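Local coordinates for protein quinoline 2-oxidoreductase large subunit (Pseudomonas putida, PDB 1T3Q) that probably catalyses the molybdenum-dependent hydroxylation of quinoline next to its ring nitrogen, using a bound molybdopterin cytosine dinucleotide cofactor, at residues A546-G555 with V734-E743. Residues are numbered along the deposited sequence; the frame is centred on the assembly and turned at random.
Sequences ASRGAVIGAG and VPGGIKGMGE. With MCN (pterin cytosine dinucleotide), chain N; SMO (dioxosulfidomolybdenum(VI) ion), chain O.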
loop_
_atom_site.group_PDB
_atom_site.type_symbol
_atom_site.label_atom_id
_atom_site.label_comp_id
_atom_site.label_asym_id
_atom_site.label_seq_id
_atom_site.Cartn_x
_atom_site.Cartn_y
_atom_site.Cartn_z
ATOM N N ALA B 546 -20.634 -19.724 -7.422
ATOM C CA ALA B 546 -21.862 -20.191 -8.054
ATOM C C ALA B 546 -22.130 -19.588 -9.440
ATOM O O ALA B 546 -23.280 -19.283 -9.774
ATOM C CB ALA B 546 -23.046 -19.911 -7.134
ATOM N N SER B 547 -21.079 -19.423 -10.239
ATOM C CA SER B 547 -21.208 -18.865 -11.589
ATOM C C SER B 547 -22.081 -17.615 -11.584
ATOM O O SER B 547 -23.041 -17.515 -12.360
ATOM C CB SER B 547 -21.831 -19.903 -12.526
ATOM O OG SER B 547 -21.118 -21.128 -12.494
ATOM N N ARG B 548 -21.738 -16.652 -10.731
ATOM C CA ARG B 548 -22.527 -15.434 -10.589
ATOM C C ARG B 548 -21.833 -14.135 -10.978
ATOM O O ARG B 548 -22.488 -13.106 -11.101
ATOM C CB ARG B 548 -22.986 -15.298 -9.139
ATOM C CG ARG B 548 -21.867 -14.834 -8.199
ATOM C CD ARG B 548 -22.184 -15.169 -6.743
ATOM N NE ARG B 548 -23.424 -14.550 -6.295
ATOM C CZ ARG B 548 -23.518 -13.324 -5.792
ATOM N NH1 ARG B 548 -22.435 -12.566 -5.656
ATOM N NH2 ARG B 548 -24.703 -12.847 -5.433
ATOM N N GLY B 549 -20.516 -14.176 -11.149
ATOM C CA GLY B 549 -19.771 -12.976 -11.477
ATOM C C GLY B 549 -20.256 -12.175 -12.668
ATOM O O GLY B 549 -20.528 -10.981 -12.545
ATOM N N ALA B 550 -20.340 -12.820 -13.826
ATOM C CA ALA B 550 -20.791 -12.148 -15.044
ATOM C C ALA B 550 -22.189 -11.561 -14.866
ATOM O O ALA B 550 -22.433 -10.413 -15.218
ATOM C CB ALA B 550 -20.782 -13.128 -16.212
ATOM N N VAL B 551 -23.096 -12.352 -14.305
ATOM C CA VAL B 551 -24.471 -11.909 -14.089
ATOM C C VAL B 551 -24.585 -10.793 -13.061
ATOM O O VAL B 551 -25.120 -9.726 -13.353
ATOM C CB VAL B 551 -25.370 -13.086 -13.651
ATOM C CG1 VAL B 551 -26.733 -12.567 -13.190
ATOM C CG2 VAL B 551 -25.541 -14.059 -14.812
ATOM N N ILE B 552 -24.081 -11.047 -11.856
ATOM C CA ILE B 552 -24.127 -10.065 -10.784
ATOM C C ILE B 552 -23.368 -8.805 -11.173
ATOM O O ILE B 552 -23.798 -7.691 -10.869
ATOM C CB ILE B 552 -23.523 -10.643 -9.484
ATOM C CG1 ILE B 552 -24.362 -11.833 -9.008
ATOM C CG2 ILE B 552 -23.465 -9.572 -8.414
ATOM C CD1 ILE B 552 -25.803 -11.468 -8.657
ATOM N N GLY B 553 -22.236 -8.986 -11.846
ATOM C CA GLY B 553 -21.453 -7.847 -12.284
ATOM C C GLY B 553 -22.237 -7.044 -13.304
ATOM O O GLY B 553 -22.344 -5.824 -13.190
ATOM N N ALA B 554 -22.794 -7.728 -14.301
ATOM C CA ALA B 554 -23.574 -7.048 -15.331
ATOM C C ALA B 554 -24.714 -6.272 -14.683
ATOM O O ALA B 554 -24.916 -5.087 -14.965
ATOM C CB ALA B 554 -24.130 -8.061 -16.337
ATOM N N GLY B 555 -25.449 -6.939 -13.801
ATOM C CA GLY B 555 -26.569 -6.298 -13.135
ATOM C C GLY B 555 -26.223 -5.114 -12.248
ATOM O O GLY B 555 -26.849 -4.057 -12.367
ATOM N N VAL B 734 -31.063 -10.215 -16.987
ATOM C CA VAL B 734 -29.706 -9.711 -16.809
ATOM C C VAL B 734 -29.360 -8.782 -17.971
ATOM O O VAL B 734 -29.693 -9.074 -19.118
ATOM C CB VAL B 734 -28.706 -10.892 -16.791
ATOM C CG1 VAL B 734 -27.311 -10.403 -16.441
ATOM C CG2 VAL B 734 -29.175 -11.959 -15.797
ATOM N N PRO B 735 -28.710 -7.639 -17.692
ATOM C CA PRO B 735 -28.378 -6.757 -18.813
ATOM C C PRO B 735 -27.551 -7.475 -19.873
ATOM O O PRO B 735 -26.701 -8.304 -19.557
ATOM C CB PRO B 735 -27.628 -5.589 -18.152
ATOM C CG PRO B 735 -27.344 -6.044 -16.742
ATOM C CD PRO B 735 -28.468 -6.975 -16.402
ATOM N N GLY B 736 -27.831 -7.171 -21.136
ATOM C CA GLY B 736 -27.108 -7.797 -22.225
ATOM C C GLY B 736 -27.490 -9.247 -22.465
ATOM O O GLY B 736 -26.965 -9.873 -23.380
ATOM N N GLY B 737 -28.395 -9.787 -21.646
ATOM C CA GLY B 737 -28.818 -11.172 -21.810
ATOM C C GLY B 737 -27.824 -12.185 -21.270
ATOM O O GLY B 737 -27.943 -13.389 -21.508
ATOM N N ILE B 738 -26.848 -11.685 -20.524
ATOM C CA ILE B 738 -25.790 -12.497 -19.927
ATOM C C ILE B 738 -26.226 -13.546 -18.896
ATOM O O ILE B 738 -27.041 -13.262 -18.021
ATOM C CB ILE B 738 -24.753 -11.569 -19.245
ATOM C CG1 ILE B 738 -24.034 -10.725 -20.305
ATOM C CG2 ILE B 738 -23.763 -12.387 -18.410
ATOM C CD1 ILE B 738 -23.341 -9.493 -19.744
ATOM N N LYS B 739 -25.674 -14.755 -19.015
ATOM C CA LYS B 739 -25.912 -15.841 -18.063
ATOM C C LYS B 739 -24.529 -16.339 -17.618
ATOM O O LYS B 739 -23.529 -16.058 -18.283
ATOM C CB LYS B 739 -26.674 -16.996 -18.705
ATOM C CG LYS B 739 -28.107 -16.674 -19.088
ATOM C CD LYS B 739 -28.823 -17.931 -19.544
ATOM C CE LYS B 739 -30.272 -17.641 -19.917
ATOM N NZ LYS B 739 -30.973 -18.879 -20.330
ATOM N N GLY B 740 -24.468 -17.082 -16.514
ATOM C CA GLY B 740 -23.184 -17.583 -16.038
ATOM C C GLY B 740 -22.795 -18.931 -16.631
ATOM O O GLY B 740 -23.586 -19.546 -17.344
ATOM N N MET B 741 -21.577 -19.397 -16.347
ATOM C CA MET B 741 -21.119 -20.690 -16.867
ATOM C C MET B 741 -19.826 -21.204 -16.233
ATOM O O MET B 741 -19.378 -22.307 -16.534
ATOM C CB MET B 741 -20.958 -20.631 -18.401
ATOM C CG MET B 741 -19.999 -19.561 -18.940
ATOM S SD MET B 741 -18.239 -19.847 -18.600
ATOM C CE MET B 741 -18.002 -21.453 -19.314
ATOM N N GLY B 742 -19.240 -20.414 -15.343
ATOM C CA GLY B 742 -17.996 -20.816 -14.699
ATOM C C GLY B 742 -17.898 -22.269 -14.257
ATOM O O GLY B 742 -16.877 -22.920 -14.473
ATOM N N GLU B 743 -18.954 -22.789 -13.645
ATOM C CA GLU B 743 -18.952 -24.165 -13.158
ATOM C C GLU B 743 -19.453 -25.215 -14.131
ATOM O O GLU B 743 -19.292 -26.408 -13.880
ATOM C CB GLU B 743 -19.811 -24.270 -11.900
ATOM C CG GLU B 743 -19.346 -23.436 -10.735
ATOM C CD GLU B 743 -20.400 -23.385 -9.653
ATOM O OE1 GLU B 743 -21.374 -22.620 -9.819
ATOM O OE2 GLU B 743 -20.271 -24.127 -8.657
HETATM N N1 MCN N . -18.168 -15.015 -18.909
HETATM C C2 MCN N . -18.421 -14.317 -20.135
HETATM N N3 MCN N . -19.745 -14.389 -20.540
HETATM C C4 MCN N . -20.780 -15.053 -19.889
HETATM C C5 MCN N . -20.458 -15.761 -18.644
HETATM C C6 MCN N . -19.171 -15.738 -18.162
HETATM O O2 MCN N . -17.529 -13.760 -20.733
HETATM N N4 MCN N . -22.007 -15.047 -20.365
HETATM C "C1'" MCN N . -16.684 -14.924 -18.392
HETATM C C2D MCN N . -16.516 -13.794 -17.277
HETATM O "O2'" MCN N . -15.185 -13.175 -17.388
HETATM C "C3'" MCN N . -16.762 -14.544 -15.985
HETATM C C4D MCN N . -16.146 -15.904 -16.207
HETATM O O4D MCN N . -16.221 -16.121 -17.704
HETATM O "O3'" MCN N . -16.121 -13.833 -14.868
HETATM C "C5'" MCN N . -16.723 -17.056 -15.336
HETATM O "O5'" MCN N . -18.117 -16.997 -15.510
HETATM P PA MCN N . -19.169 -16.867 -14.340
HETATM O O1A MCN N . -19.744 -15.489 -14.453
HETATM O O2A MCN N . -20.037 -18.105 -14.480
HETATM O O3A MCN N . -18.550 -17.097 -12.852
HETATM P PB MCN N . -17.652 -16.148 -11.927
HETATM O O1B MCN N . -18.444 -15.870 -10.692
HETATM O O2B MCN N . -17.129 -14.970 -12.696
HETATM O O3B MCN N . -16.382 -17.065 -11.580
HETATM C C10 MCN N . -16.442 -18.022 -10.552
HETATM C "C9'" MCN N . -16.527 -19.348 -11.235
HETATM C "C8'" MCN N . -16.506 -20.383 -10.086
HETATM S "S8'" MCN N . -17.885 -20.292 -8.953
HETATM C "C7'" MCN N . -15.584 -21.330 -9.896
HETATM S "S7'" MCN N . -15.568 -22.505 -8.551
HETATM C "C6'" MCN N . -14.370 -21.375 -10.884
HETATM C C7 MCN N . -14.748 -20.801 -12.223
HETATM O "O9'" MCN N . -15.297 -19.500 -12.087
HETATM N "N5'" MCN N . -13.213 -20.736 -10.131
HETATM C C4A MCN N . -12.189 -20.391 -11.099
HETATM N "N8'" MCN N . -13.540 -20.703 -13.111
HETATM C C4B MCN N . -12.285 -20.410 -12.503
HETATM N "N1'" MCN N . -11.256 -20.061 -13.414
HETATM C "C2'" MCN N . -10.090 -19.685 -12.838
HETATM N "N2'" MCN N . -9.073 -19.357 -13.664
HETATM N "N3'" MCN N . -9.911 -19.607 -11.471
HETATM C "C4'" MCN N . -10.914 -19.929 -10.484
HETATM O "O4'" MCN N . -10.677 -19.834 -9.304
HETATM S S SMO O . -17.327 -23.693 -6.121
HETATM MO MO SMO O . -17.422 -21.807 -7.117
HETATM O OM2 SMO O . -19.082 -22.042 -6.652
HETATM O OM1 SMO O . -16.651 -20.806 -5.990
#
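At the molybdenum site of this xanthine dehydrogenase family enzyme, Ser547 meets Glu743. Glu743 N donates to Ser547 OG (3.0 Å, 157°), and Glu743 OE1 lies 3.1 Å from the same hydroxyl, which also bonds Glu465. With its CG anti to the carbonyl carbon (chi1 -61°) and the chain extended beyond, Glu743 sends OE2 to within 3.1 Å of molybdenum oxo ligand OM2; Gly372 N holds that OE2. Ala546 N also donates to OM2. An alanine in place of Glu743 would probably leave the Gly372 amide without its acceptor and open a gap beside the metal. The diphosphate lies between the N-terminus of helix 549-576 and loop 734-743: Gly549 N and Ala550 N donate to O1B and O1A, Met741 N and Gly742 N to O2A (2.6 Å from Gly742 N). Gly549 and Gly742 let the cofactor come this close, since a CB on either would clash with it. Farther along, Val551 and Val734 cross at about a right angle, Val551 CG1 against Val734 CG2 (3.6 Å). Ala554 CB meets Ile738 CD1 at 3.8 Å, and Ile738 CG2 touches both Ala550 CB and cytosine N4, which donates to Lys739 O (2.8 Å).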